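Alternansucrase (Leuconostoc mesenteroides, PDB 6HVG) is a large family 70 glycosyl hydrolase protein built round a (beta/alpha)8-type barrel, with repeats of the choline-binding or cell-wall-binding kind near both ends. Local coordinates at residues R557-I562 with P666-Q671; E659-K664 with M679-T684; T684-N689 with W702-T707; L691-N696 with D753-D758. One frame throughout, in Å; residues are numbered along the deposited sequence.

Interaction 1 of 4, residues R557-I562 with P666-Q671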
# COMPACT_ATOMS: atom_id res chain seq x y z
N ARG A 557 -12.56 -12.15 -9.81
CA ARG A 557 -13.98 -12.44 -9.88
C ARG A 557 -14.70 -11.88 -8.66
O ARG A 557 -15.41 -12.59 -7.96
CB ARG A 557 -14.24 -13.94 -10.04
CG ARG A 557 -13.67 -14.51 -11.33
CD ARG A 557 -14.26 -13.80 -12.54
NE ARG A 557 -13.81 -14.43 -13.79
CZ ARG A 557 -14.39 -15.46 -14.40
NH1 ARG A 557 -15.48 -16.03 -13.90
NH2 ARG A 557 -13.88 -15.93 -15.50
N GLN A 558 -14.56 -10.57 -8.46
CA GLN A 558 -15.25 -9.89 -7.36
C GLN A 558 -16.72 -9.83 -7.70
O GLN A 558 -17.10 -10.24 -8.81
CB GLN A 558 -14.69 -8.49 -7.11
CG GLN A 558 -14.81 -7.56 -8.29
CD GLN A 558 -14.39 -6.14 -7.97
OE1 GLN A 558 -14.33 -5.74 -6.80
NE2 GLN A 558 -14.15 -5.35 -9.01
N PRO A 559 -17.59 -9.38 -6.76
CA PRO A 559 -19.03 -9.39 -7.05
C PRO A 559 -19.40 -8.78 -8.40
O PRO A 559 -20.07 -9.43 -9.21
CB PRO A 559 -19.62 -8.62 -5.88
CG PRO A 559 -18.67 -8.92 -4.75
CD PRO A 559 -17.32 -9.03 -5.35
N ILE A 560 -18.91 -7.57 -8.68
CA ILE A 560 -19.26 -6.89 -9.92
C ILE A 560 -18.60 -7.54 -11.14
O ILE A 560 -18.94 -7.21 -12.26
CB ILE A 560 -18.96 -5.37 -9.90
CG1 ILE A 560 -17.45 -5.09 -9.80
CG2 ILE A 560 -19.70 -4.69 -8.75
CD1 ILE A 560 -17.09 -3.63 -10.02
N ASN A 561 -17.66 -8.45 -10.94
CA ASN A 561 -17.01 -9.14 -12.06
C ASN A 561 -17.03 -10.62 -11.89
O ASN A 561 -16.10 -11.31 -12.31
CB ASN A 561 -15.55 -8.69 -12.21
CG ASN A 561 -14.92 -9.22 -13.48
OD1 ASN A 561 -15.54 -9.24 -14.53
ND2 ASN A 561 -13.68 -9.67 -13.38
N ILE A 562 -18.08 -11.13 -11.26
CA ILE A 562 -18.13 -12.55 -10.92
C ILE A 562 -18.04 -13.41 -12.18
O ILE A 562 -17.48 -14.52 -12.13
CB ILE A 562 -19.37 -12.90 -10.07
CG1 ILE A 562 -19.26 -14.32 -9.53
CG2 ILE A 562 -20.63 -12.70 -10.90
CD1 ILE A 562 -20.30 -14.66 -8.48
N PRO A 666 -23.19 -3.15 -2.28
CA PRO A 666 -24.51 -3.17 -1.65
C PRO A 666 -25.62 -3.69 -2.54
O PRO A 666 -26.40 -4.50 -2.11
CB PRO A 666 -24.75 -1.71 -1.32
CG PRO A 666 -23.40 -1.22 -0.98
CD PRO A 666 -22.48 -1.90 -1.97
N GLN A 667 -25.66 -3.24 -3.79
CA GLN A 667 -26.73 -3.58 -4.71
C GLN A 667 -26.58 -5.01 -5.21
O GLN A 667 -27.58 -5.70 -5.39
CB GLN A 667 -26.76 -2.62 -5.91
CG GLN A 667 -27.20 -1.18 -5.58
CD GLN A 667 -26.18 -0.39 -4.74
OE1 GLN A 667 -24.96 -0.59 -4.82
NE2 GLN A 667 -26.70 0.48 -3.86
N TYR A 668 -25.33 -5.46 -5.42
CA TYR A 668 -25.08 -6.87 -5.70
C TYR A 668 -25.62 -7.75 -4.57
O TYR A 668 -26.39 -8.66 -4.81
CB TYR A 668 -23.58 -7.15 -5.86
CG TYR A 668 -23.27 -8.61 -6.09
CD1 TYR A 668 -23.08 -9.48 -5.03
CD2 TYR A 668 -23.17 -9.11 -7.37
CE1 TYR A 668 -22.82 -10.82 -5.24
CE2 TYR A 668 -22.90 -10.45 -7.59
CZ TYR A 668 -22.72 -11.30 -6.54
OH TYR A 668 -22.47 -12.63 -6.80
N VAL A 669 -25.21 -7.46 -3.34
CA VAL A 669 -25.58 -8.28 -2.20
C VAL A 669 -27.10 -8.40 -2.08
O VAL A 669 -27.64 -9.46 -1.79
CB VAL A 669 -24.96 -7.71 -0.89
CG1 VAL A 669 -25.54 -8.41 0.34
CG2 VAL A 669 -23.44 -7.82 -0.90
N ASN A 670 -27.79 -7.30 -2.33
CA ASN A 670 -29.25 -7.26 -2.26
C ASN A 670 -29.91 -8.05 -3.40
O ASN A 670 -30.94 -8.68 -3.18
CB ASN A 670 -29.73 -5.80 -2.28
CG ASN A 670 -31.21 -5.68 -2.04
OD1 ASN A 670 -31.72 -6.08 -1.02
ND2 ASN A 670 -31.91 -5.13 -3.00
N GLN A 671 -29.32 -8.02 -4.60
CA GLN A 671 -29.80 -8.86 -5.71
C GLN A 671 -29.65 -10.33 -5.36
O GLN A 671 -30.51 -11.14 -5.69
CB GLN A 671 -29.05 -8.57 -7.00
CG GLN A 671 -29.43 -7.30 -7.74
CD GLN A 671 -28.43 -6.98 -8.86
OE1 GLN A 671 -28.28 -7.76 -9.82
NE2 GLN A 671 -27.74 -5.83 -8.75
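Tyr-668 lays its ring against Pro-559, and it is the residue most covered by this contact. The proline CB stands over the centre of one ring face, 3.7 Å from the centroid of the Tyr-668 ring and only 12° from its normal, a CH-pi contact of near head-on geometry. With CG anti to the backbone N (chi1 177°), the tyrosine reaches out from helix 665-671 to the 3-10 turn holding the proline. The carbonyl of the same proline lies close by, Pro-559 O being 3.4 Å from Tyr-668 CE2. Beyond the ring, Ile-562 meets the phenol end: its CD1 comes within 3.4 Å of Tyr-668 OH, the two side chains crossing at about a right angle. No hydrogen bond spans the segments. The loop is instead shaped from within, where Arg-557 NH1 donates to Ile-562 O over 3.1 Å and also bonds to Ser-1229 O. Pro-559 packs in addition on Asp-624, next to the calcium ligand Asn-625. A CH-pi contact between a helix tyrosine and a proline in a 3-10 turn thus joins the loop before strand 580-582 to helix 665-671, which lies between strands 657-658 and 678-679, consistent with a beta-alpha-beta crossover of the (beta/alpha)8 barrel.

Interaction 2 of 4, residues E659-K664 with M679-T684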
# COMPACT_ATOMS: atom_id res chain seq x y z
N GLU A 659 -17.03 -7.58 4.66
CA GLU A 659 -16.09 -6.49 4.37
C GLU A 659 -16.11 -6.30 2.85
O GLU A 659 -15.34 -6.94 2.15
CB GLU A 659 -14.68 -6.83 4.83
CG GLU A 659 -13.71 -5.66 4.86
CD GLU A 659 -12.23 -6.03 4.61
OE1 GLU A 659 -11.86 -7.22 4.60
OE2 GLU A 659 -11.40 -5.11 4.42
N ASP A 660 -17.03 -5.45 2.37
CA ASP A 660 -17.27 -5.25 0.94
C ASP A 660 -17.17 -3.77 0.56
O ASP A 660 -18.15 -3.05 0.57
CB ASP A 660 -18.63 -5.82 0.56
CG ASP A 660 -19.80 -5.09 1.22
OD1 ASP A 660 -19.65 -4.59 2.37
OD2 ASP A 660 -20.89 -5.03 0.57
N TRP A 661 -15.96 -3.33 0.20
CA TRP A 661 -15.67 -1.91 0.07
C TRP A 661 -16.20 -1.26 -1.21
O TRP A 661 -16.49 -0.07 -1.20
CB TRP A 661 -14.17 -1.66 0.17
CG TRP A 661 -13.57 -1.92 1.48
CD1 TRP A 661 -12.79 -2.97 1.83
CD2 TRP A 661 -13.67 -1.10 2.65
NE1 TRP A 661 -12.39 -2.86 3.15
CE2 TRP A 661 -12.92 -1.72 3.68
CE3 TRP A 661 -14.32 0.10 2.94
CZ2 TRP A 661 -12.81 -1.18 4.95
CZ3 TRP A 661 -14.20 0.63 4.20
CH2 TRP A 661 -13.45 -0.01 5.19
N ASN A 662 -16.37 -2.02 -2.29
CA ASN A 662 -16.79 -1.42 -3.56
C ASN A 662 -18.16 -0.78 -3.44
O ASN A 662 -19.06 -1.35 -2.85
CB ASN A 662 -16.83 -2.43 -4.70
CG ASN A 662 -16.97 -1.77 -6.07
OD1 ASN A 662 -18.05 -1.30 -6.44
ND2 ASN A 662 -15.90 -1.74 -6.82
N GLY A 663 -18.30 0.41 -4.00
CA GLY A 663 -19.51 1.20 -3.91
C GLY A 663 -20.70 0.56 -4.58
O GLY A 663 -21.82 0.99 -4.33
N LYS A 664 -20.48 -0.45 -5.44
CA LYS A 664 -21.57 -1.17 -6.07
C LYS A 664 -21.87 -2.55 -5.43
O LYS A 664 -22.75 -3.27 -5.91
CB LYS A 664 -21.27 -1.36 -7.56
CG LYS A 664 -21.54 -0.15 -8.43
CD LYS A 664 -21.11 -0.40 -9.89
CE LYS A 664 -21.79 -1.64 -10.49
NZ LYS A 664 -21.57 -1.89 -11.94
N MET A 679 -21.75 -3.71 4.31
CA MET A 679 -21.42 -2.48 5.01
C MET A 679 -22.11 -1.34 4.29
O MET A 679 -22.53 -1.48 3.13
CB MET A 679 -19.92 -2.24 5.05
CG MET A 679 -19.37 -1.43 3.87
SD MET A 679 -17.60 -1.43 3.66
CE MET A 679 -16.94 -1.35 5.29
N ASP A 680 -22.18 -0.20 4.97
CA ASP A 680 -22.73 1.01 4.39
C ASP A 680 -21.68 2.10 4.49
O ASP A 680 -21.70 2.93 5.39
CB ASP A 680 -24.02 1.42 5.12
CG ASP A 680 -24.65 2.68 4.55
OD1 ASP A 680 -24.22 3.12 3.46
OD2 ASP A 680 -25.57 3.23 5.21
N TYR A 681 -20.75 2.08 3.53
CA TYR A 681 -19.66 3.04 3.52
C TYR A 681 -20.16 4.46 3.25
O TYR A 681 -19.49 5.41 3.62
CB TYR A 681 -18.59 2.65 2.48
CG TYR A 681 -17.33 3.46 2.63
CD1 TYR A 681 -16.65 3.50 3.84
CD2 TYR A 681 -16.83 4.23 1.57
CE1 TYR A 681 -15.50 4.26 4.00
CE2 TYR A 681 -15.69 5.01 1.73
CZ TYR A 681 -15.02 5.02 2.94
OH TYR A 681 -13.88 5.76 3.13
N THR A 682 -21.34 4.61 2.64
CA THR A 682 -21.84 5.94 2.32
C THR A 682 -22.00 6.78 3.58
O THR A 682 -21.65 7.96 3.59
CB THR A 682 -23.19 5.90 1.54
OG1 THR A 682 -24.20 5.32 2.36
CG2 THR A 682 -23.07 5.10 0.25
N VAL A 683 -22.50 6.16 4.66
CA VAL A 683 -22.64 6.85 5.95
C VAL A 683 -21.29 7.00 6.67
O VAL A 683 -21.00 8.05 7.25
CB VAL A 683 -23.75 6.22 6.85
CG1 VAL A 683 -23.34 4.87 7.42
CG2 VAL A 683 -24.09 7.12 8.01
N THR A 684 -20.45 5.97 6.64
CA THR A 684 -19.10 6.05 7.23
C THR A 684 -18.26 7.13 6.56
O THR A 684 -17.52 7.89 7.22
CB THR A 684 -18.36 4.72 7.11
OG1 THR A 684 -19.17 3.66 7.64
CG2 THR A 684 -17.02 4.78 7.84
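Asp-660 and Met-679 supply the one hydrogen bond between these segments. Met-679 N donates to Asp-660 OD1 over 3.0 Å in a nearly straight line (166°), using the syn lone pair of the carboxylate oxygen. The other oxygen, OD2, is engaged by Thr-678 OG1, so both ends of this buried carboxylate are gripped by the consecutive residues Thr-678 and Met-679. A chi1 of 65°, which sets CG between the backbone N and the carbonyl carbon, brings the group to that position. A second polar bond steadies the neighbouring indole: Trp-661 NE1 donates to Glu-659 OE2 over 2.8 Å, the acceptor lying in the ring plane, while Glu-659 OE1 accepts from Ala-622 N.

Sulfur and methyl contacts come next. Met-679 bends at its last torsion and spreads over one face of the six-membered ring of Trp-661. CE lies 3.7 Å from the centroid of that Trp-661 ring, a CH-pi contact, and SD is 4.1 Å from the same centroid, which makes this a Met-aromatic pair.

The aromatic contact uses the indole edge. Trp-661 turns that edge toward a face of Tyr-681 in an offset edge-to-face pair, the planes at 81°, with Trp-661 CZ3 3.8 Å from Tyr-681 CD1. Asp-680, the N-cap of helix 681-692, starts that helix between the two contact residues. Taken together, the loop following strand 657-658 is fastened to strand 678-679 and the helix after it, consistent with neighbouring beta-alpha units of a closed (beta/alpha)8 barrel.

Interaction 3 of 4, residues T684-N689 with W702-T707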
# COMPACT_ATOMS: atom_id res chain seq x y z
N THR A 684 -20.45 5.97 6.64
CA THR A 684 -19.10 6.05 7.23
C THR A 684 -18.26 7.13 6.56
O THR A 684 -17.52 7.89 7.22
CB THR A 684 -18.36 4.72 7.11
OG1 THR A 684 -19.17 3.66 7.64
CG2 THR A 684 -17.02 4.78 7.84
N SER A 685 -18.39 7.22 5.24
CA SER A 685 -17.72 8.24 4.43
C SER A 685 -18.16 9.65 4.82
O SER A 685 -17.33 10.54 5.00
CB SER A 685 -18.02 7.99 2.97
OG SER A 685 -17.48 8.99 2.16
N GLN A 686 -19.47 9.85 4.97
CA GLN A 686 -20.01 11.15 5.32
C GLN A 686 -19.59 11.57 6.74
O GLN A 686 -19.46 12.76 7.01
CB GLN A 686 -21.53 11.14 5.19
CG GLN A 686 -22.17 12.51 5.04
CD GLN A 686 -21.69 13.20 3.81
OE1 GLN A 686 -21.93 12.74 2.71
NE2 GLN A 686 -20.98 14.30 3.98
N PHE A 687 -19.40 10.62 7.65
CA PHE A 687 -18.86 10.95 8.96
C PHE A 687 -17.46 11.52 8.80
O PHE A 687 -17.09 12.47 9.48
CB PHE A 687 -18.78 9.73 9.88
CG PHE A 687 -20.10 9.24 10.40
CD1 PHE A 687 -21.05 10.11 10.89
CD2 PHE A 687 -20.38 7.88 10.42
CE1 PHE A 687 -22.24 9.63 11.38
CE2 PHE A 687 -21.58 7.40 10.90
CZ PHE A 687 -22.51 8.28 11.39
N GLY A 688 -16.69 10.91 7.90
CA GLY A 688 -15.34 11.39 7.59
C GLY A 688 -15.33 12.85 7.17
O GLY A 688 -14.57 13.63 7.72
N ASN A 689 -16.19 13.22 6.22
CA ASN A 689 -16.19 14.54 5.64
C ASN A 689 -16.85 15.60 6.51
O ASN A 689 -16.40 16.75 6.52
CB ASN A 689 -16.89 14.51 4.28
CG ASN A 689 -16.19 13.62 3.28
OD1 ASN A 689 -14.97 13.43 3.34
ND2 ASN A 689 -16.94 13.07 2.35
N TRP A 702 -25.68 19.12 6.15
CA TRP A 702 -26.61 19.00 5.01
C TRP A 702 -26.38 17.75 4.17
O TRP A 702 -27.33 17.12 3.73
CB TRP A 702 -26.52 20.23 4.08
CG TRP A 702 -27.56 20.27 2.98
CD1 TRP A 702 -28.90 20.56 3.12
CD2 TRP A 702 -27.35 20.05 1.58
NE1 TRP A 702 -29.54 20.51 1.89
CE2 TRP A 702 -28.61 20.19 0.94
CE3 TRP A 702 -26.23 19.72 0.81
CZ2 TRP A 702 -28.76 20.04 -0.44
CZ3 TRP A 702 -26.39 19.55 -0.56
CH2 TRP A 702 -27.65 19.71 -1.16
N TYR A 703 -25.12 17.38 3.95
CA TYR A 703 -24.81 16.24 3.08
C TYR A 703 -25.34 14.89 3.59
O TYR A 703 -25.57 13.99 2.78
CB TYR A 703 -23.30 16.16 2.78
CG TYR A 703 -22.86 17.24 1.81
CD1 TYR A 703 -23.15 17.13 0.46
CD2 TYR A 703 -22.18 18.38 2.25
CE1 TYR A 703 -22.76 18.11 -0.43
CE2 TYR A 703 -21.80 19.37 1.37
CZ TYR A 703 -22.10 19.23 0.03
OH TYR A 703 -21.72 20.20 -0.84
N PHE A 704 -25.54 14.77 4.90
CA PHE A 704 -26.12 13.55 5.46
C PHE A 704 -27.53 13.27 4.94
O PHE A 704 -27.93 12.10 4.86
CB PHE A 704 -26.17 13.62 6.98
CG PHE A 704 -24.86 13.34 7.66
CD1 PHE A 704 -24.41 12.07 7.81
CD2 PHE A 704 -24.11 14.37 8.19
CE1 PHE A 704 -23.22 11.82 8.47
CE2 PHE A 704 -22.92 14.13 8.85
CZ PHE A 704 -22.47 12.85 8.99
N LEU A 705 -28.26 14.32 4.59
CA LEU A 705 -29.64 14.18 4.16
C LEU A 705 -29.79 13.51 2.79
O LEU A 705 -30.74 12.74 2.61
CB LEU A 705 -30.34 15.56 4.14
CG LEU A 705 -30.37 16.35 5.45
CD1 LEU A 705 -31.13 17.66 5.29
CD2 LEU A 705 -31.01 15.55 6.57
N ASP A 706 -28.89 13.82 1.85
CA ASP A 706 -28.96 13.35 0.47
C ASP A 706 -30.32 13.74 -0.10
O ASP A 706 -31.14 12.89 -0.43
CB ASP A 706 -28.70 11.83 0.43
CG ASP A 706 -28.73 11.25 -0.99
OD1 ASP A 706 -28.32 11.95 -1.94
OD2 ASP A 706 -29.14 10.08 -1.16
N THR A 707 -30.57 15.05 -0.17
CA THR A 707 -31.88 15.55 -0.62
C THR A 707 -32.19 15.18 -2.06
O THR A 707 -33.35 15.05 -2.44
CB THR A 707 -32.00 17.07 -0.44
OG1 THR A 707 -30.90 17.72 -1.08
CG2 THR A 707 -31.96 17.43 1.04
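Gln-686 carries most of this contact, meeting Phe-704 with its aliphatic part and Tyr-703 with its amide. CG sits over one face of the phenyl ring, 3.7 Å from the centroid of the Phe-704 ring and 15° off its normal, somewhat toward the rim. CB backs it up, with Gln-686 CB 3.8 Å from Phe-704 CE1. The chain then bends at chi2 (61°), which carries the amide away from the Phe-704 ring and across Tyr-703 at its CB, the two side chains crossing at about a right angle; Gln-686 CD lies 3.5 Å from Tyr-703 CB. The amide nitrogen NE2 finds its polar partner within the same helix, at Ser-690 OG.

One residue on, Phe-687 leaves the helix in another direction, yet its ring returns to the contact. Phe-687 CD1 lies 3.6 Å from Phe-704 CZ, near the plane of the Phe-704 ring and at its edge. The two rings are inclined at 54°, an oblique pair with centroids 5.6 Å apart. Met-813 of helix 807-814 touches both phenylalanines and extends the apolar cluster.

No hydrogen bond crosses between helix 681-692 and the 702-707 loop. Adhesion therefore rests on shape and dispersion: methylene on ring face and ring on ring, while the amide NE2 is hydrogen-bonded within its own helix and the methylenes of Gln-686 pack on Phe-704.

Interaction 4 of 4, residues L691-N696 with D753-D758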
# COMPACT_ATOMS: atom_id res chain seq x y z
N LEU A 691 -17.71 15.28 10.08
CA LEU A 691 -17.41 15.32 11.51
C LEU A 691 -16.01 14.84 11.89
O LEU A 691 -15.29 15.50 12.61
CB LEU A 691 -18.40 14.44 12.25
CG LEU A 691 -19.81 14.94 12.39
CD1 LEU A 691 -20.72 13.80 12.83
CD2 LEU A 691 -19.86 16.08 13.39
N THR A 692 -15.68 13.66 11.42
CA THR A 692 -14.56 12.89 11.89
C THR A 692 -13.21 13.37 11.39
O THR A 692 -12.25 13.27 12.13
CB THR A 692 -14.82 11.41 11.47
OG1 THR A 692 -15.96 10.94 12.20
CG2 THR A 692 -13.65 10.54 11.74
N HIS A 693 -13.11 13.85 10.16
CA HIS A 693 -11.80 14.22 9.60
C HIS A 693 -11.58 15.72 9.46
O HIS A 693 -12.35 16.43 8.79
CB HIS A 693 -11.59 13.58 8.25
CG HIS A 693 -11.70 12.10 8.26
ND1 HIS A 693 -12.31 11.42 7.23
CD2 HIS A 693 -11.32 11.17 9.17
CE1 HIS A 693 -12.28 10.13 7.50
NE2 HIS A 693 -11.69 9.95 8.67
N GLY A 694 -10.49 16.19 10.07
CA GLY A 694 -10.02 17.55 9.88
C GLY A 694 -10.49 18.53 10.91
O GLY A 694 -11.64 18.49 11.34
N ALA A 695 -9.59 19.45 11.24
CA ALA A 695 -9.85 20.47 12.26
C ALA A 695 -10.85 21.51 11.80
O ALA A 695 -11.57 22.07 12.63
CB ALA A 695 -8.58 21.17 12.68
N ASN A 696 -10.93 21.78 10.50
CA ASN A 696 -11.75 22.90 10.08
C ASN A 696 -12.63 22.67 8.87
O ASN A 696 -13.84 22.54 9.03
CB ASN A 696 -10.92 24.17 9.96
CG ASN A 696 -9.60 23.93 9.31
OD1 ASN A 696 -9.44 22.97 8.55
ND2 ASN A 696 -8.64 24.79 9.59
N ASP A 753 -9.55 -1.86 11.02
CA ASP A 753 -8.85 -1.53 9.79
C ASP A 753 -9.37 -0.24 9.15
O ASP A 753 -9.15 -0.02 7.96
CB ASP A 753 -8.98 -2.69 8.79
CG ASP A 753 -10.43 -2.99 8.38
OD1 ASP A 753 -11.38 -2.38 8.94
OD2 ASP A 753 -10.64 -3.83 7.48
N TYR A 754 -10.03 0.61 9.91
CA TYR A 754 -10.45 1.90 9.37
C TYR A 754 -10.23 2.98 10.40
O TYR A 754 -10.72 2.87 11.50
CB TYR A 754 -11.90 1.85 8.88
CG TYR A 754 -12.34 3.13 8.22
CD1 TYR A 754 -12.15 3.36 6.87
CD2 TYR A 754 -12.93 4.13 8.96
CE1 TYR A 754 -12.55 4.54 6.28
CE2 TYR A 754 -13.32 5.32 8.38
CZ TYR A 754 -13.13 5.53 7.04
OH TYR A 754 -13.55 6.73 6.52
N ASP A 755 -9.48 4.02 10.01
CA ASP A 755 -9.04 5.11 10.88
C ASP A 755 -8.29 4.65 12.13
O ASP A 755 -8.38 5.28 13.18
CB ASP A 755 -10.21 6.01 11.27
CG ASP A 755 -10.73 6.84 10.10
OD1 ASP A 755 -10.17 6.71 9.00
OD2 ASP A 755 -11.69 7.62 10.30
N ALA A 756 -7.53 3.57 12.00
CA ALA A 756 -6.71 3.09 13.11
C ALA A 756 -5.27 2.89 12.66
O ALA A 756 -4.37 3.57 13.14
CB ALA A 756 -7.30 1.78 13.66
N GLN A 757 -5.07 1.97 11.73
CA GLN A 757 -3.76 1.57 11.24
C GLN A 757 -2.92 2.74 10.74
O GLN A 757 -1.72 2.80 10.99
CB GLN A 757 -3.87 0.53 10.11
CG GLN A 757 -5.28 0.07 9.76
CD GLN A 757 -5.61 0.22 8.31
OE1 GLN A 757 -6.77 0.13 7.93
NE2 GLN A 757 -4.61 0.50 7.50
N ASP A 758 -3.52 3.66 9.99
CA ASP A 758 -2.77 4.80 9.46
C ASP A 758 -2.40 5.82 10.55
O ASP A 758 -1.21 6.12 10.75
CB ASP A 758 -3.50 5.45 8.29
CG ASP A 758 -3.29 4.68 6.97
OD1 ASP A 758 -2.64 3.60 6.98
OD2 ASP A 758 -3.78 5.17 5.93
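A His-carboxylate hydrogen bond, from His-693 to Asp-755, bridges the end of helix 681-692 and the beta-alpha loop that runs from barrel strand 745-747 to helix 757-766. His-693 is the residue at which the chain leaves helical geometry, and its side chain points across to the facing loop. NE2 donates to the carboxylate, with His-693 NE2 and Asp-755 OD2 2.8 Å apart and an N-H...O angle of 162°. The acceptor lies in the imidazole plane, as the nitrogen requires. Seen from the aspartate, the donor arrives on the syn side of OD2, tilted 27° out of the carboxylate plane; the ring and carboxylate planes are 67° apart.

The surroundings of this bond are mixed. Asp-804 places a second carboxylate close to Asp-755 OD2, a pairing of like charges, and the N-H that His-693 donates to OD2 may offset some of the negative charge gathered there. The loop itself is held by Arg-750 NH1, which donates to Asp-755 O, and the helix end by backbone hydrogen bonding between Thr-692 and Tyr-805. Asp-755 also folds back on its own neighbour, placing OD1 3.5 Å above the plane of the Tyr-754 ring, toward its rim. The tyrosine is directed to the helix with CG anti to its backbone N, packing on Thr-684 along the way.

Two lighter touches complete the contact. Thr-692 CG2 lies 3.8 Å from Asp-755 OD2, and at the edge of the imidazole, near its plane, Tyr-754 OH stands 3.8 Å from His-693 CE1.

Helix 681-692 is the common element of interactions 2, 3 and 4, which engage its start, middle and end in turn. Interaction 1 touches interaction 2 through Ile-560, which packs on Asn-662 and Lys-664. All four contacts are partly buried. Interaction 2, beside the barrel strands, buries the most surface and mixes an aspartate bond with sulfur and aromatic packing. Interactions 1 and 3, toward helix and loop neighbours, have no hydrogen bond across them and rely on packing against aromatic rings. Interaction 4, the smallest, depends on one histidine-carboxylate hydrogen bond. Tyr-754 links it back to interaction 2 by touching Trp-661, Tyr-681 and Thr-684.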